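Local coordinates for hydrolase, haloacid dehalogenase-like family (Pseudomonas syringae pv. tomato, PDB 3S6J) that is a hydrolase of the haloacid dehalogenase-like family that binds calcium and may act as a sugar phosphatase, at the interface of chains A and B. Sequence-based numbering; all coordinates share one arbitrary frame. Chains: chain A/B, Hydrolase, haloacid dehalogenase-like family.

The interface of chains A and B. Residues chain A 196, 198-199; chain B 196, 198-199.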
loop_
_atom_site.group_PDB
_atom_site.type_symbol
_atom_site.label_atom_id
_atom_site.label_comp_id
_atom_site.label_asym_id
_atom_site.label_seq_id
_atom_site.Cartn_x
_atom_site.Cartn_y
_atom_site.Cartn_z
ATOM N N ASP A 196 7.416 1.153 -3.064
ATOM C CA ASP A 196 8.708 1.068 -2.344
ATOM C C ASP A 196 9.850 1.723 -3.118
ATOM O O ASP A 196 9.728 2.019 -4.318
ATOM C CB ASP A 196 9.098 -0.375 -1.946
ATOM C CG ASP A 196 10.108 -1.050 -2.941
ATOM O OD1 ASP A 196 9.812 -1.089 -4.158
ATOM O OD2 ASP A 196 11.186 -1.580 -2.498
ATOM N N GLY A 198 12.668 0.443 -4.033
ATOM C CA GLY A 198 13.103 -0.440 -5.113
ATOM C C GLY A 198 12.278 -0.276 -6.391
ATOM O O GLY A 198 12.838 -0.111 -7.467
ATOM N N GLU A 199 10.947 -0.315 -6.269
ATOM C CA GLU A 199 10.040 -0.066 -7.405
ATOM C C GLU A 199 10.313 1.277 -8.064
ATOM O O GLU A 199 10.526 1.351 -9.269
ATOM C CB GLU A 199 8.571 -0.069 -6.968
ATOM C CG GLU A 199 7.977 -1.418 -6.584
ATOM C CD GLU A 199 6.602 -1.278 -5.923
ATOM O OE1 GLU A 199 6.457 -0.456 -4.986
ATOM O OE2 GLU A 199 5.651 -1.981 -6.348
ATOM N N ASP B 196 6.594 -4.628 -1.360
ATOM C CA ASP B 196 7.236 -4.971 -2.655
ATOM C C ASP B 196 8.311 -6.029 -2.493
ATOM O O ASP B 196 8.734 -6.334 -1.380
ATOM C CB ASP B 196 7.831 -3.743 -3.372
ATOM C CG ASP B 196 9.366 -3.637 -3.223
ATOM O OD1 ASP B 196 9.825 -3.486 -2.072
ATOM O OD2 ASP B 196 10.129 -3.663 -4.247
ATOM N N GLY B 198 11.443 -6.053 -3.258
ATOM C CA GLY B 198 12.607 -5.461 -2.595
ATOM C C GLY B 198 12.555 -5.482 -1.068
ATOM O O GLY B 198 13.449 -6.019 -0.429
ATOM N N GLU B 199 11.507 -4.907 -0.489
ATOM C CA GLU B 199 11.352 -4.883 0.964
ATOM C C GLU B 199 11.391 -6.270 1.583
ATOM O O GLU B 199 12.075 -6.495 2.598
ATOM C CB GLU B 199 10.022 -4.250 1.353
ATOM C CG GLU B 199 9.779 -2.897 0.782
ATOM C CD GLU B 199 8.391 -2.378 1.127
ATOM O OE1 GLU B 199 7.445 -2.567 0.327
ATOM O OE2 GLU B 199 8.239 -1.798 2.217
#
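A:Asp196 and B:Asp196 meet across a two-fold axis, each as the N-cap residue of helix 197-202 in this haloacid dehalogenase-like fold. They belong to the deposited two-chain assembly, which need not be the biological one. The side chains cross at about a right angle, the carboxylates overlapping with their planes tilted 32° apart. The two groups are modelled closer than real carboxylates allow, and this approach is doubtful. OD1 of A:Asp196 and OD1 of B:Asp196 are 3.2 Å apart, a pair with no donor unless one is protonated. Like charges this near would be expected to repel. A shared proton is possible, but protonation is not seen and the short distances are doubtful.

Each aspartate is held by its own chain in a capping box. The backbone N of A:Glu199 gives a hydrogen bond to OD1 of A:Asp196 at 2.5 Å, reaching it from above the carboxylate plane, 37° out of it. In return, OE1 of A:Glu199 accepts from the backbone N of A:Asp196 at 2.7 Å, met nearly along its C-O axis. CG of A:Glu199 is anti to the carbonyl carbon (chi1 -71°), beside its own backbone N, and the extended chain beyond it carries OE1 back to the N of A:Asp196. Chain B repeats the box: the N of B:Glu199 lies 2.7 Å from OD1 of B:Asp196. The N-terminal ends of the two helices 197-202 may partly offset the negative charge.

The glutamates flank the aspartate pair. A:Gly198 and B:Gly198 lie at the margin. The side chains of A:Glu199 and B:Asp196 run antiparallel alongside each other, CD of the glutamate packing on CB of the aspartate. In the twin contact, CD of B:Glu199 rests 3.7 Å from CB of A:Asp196.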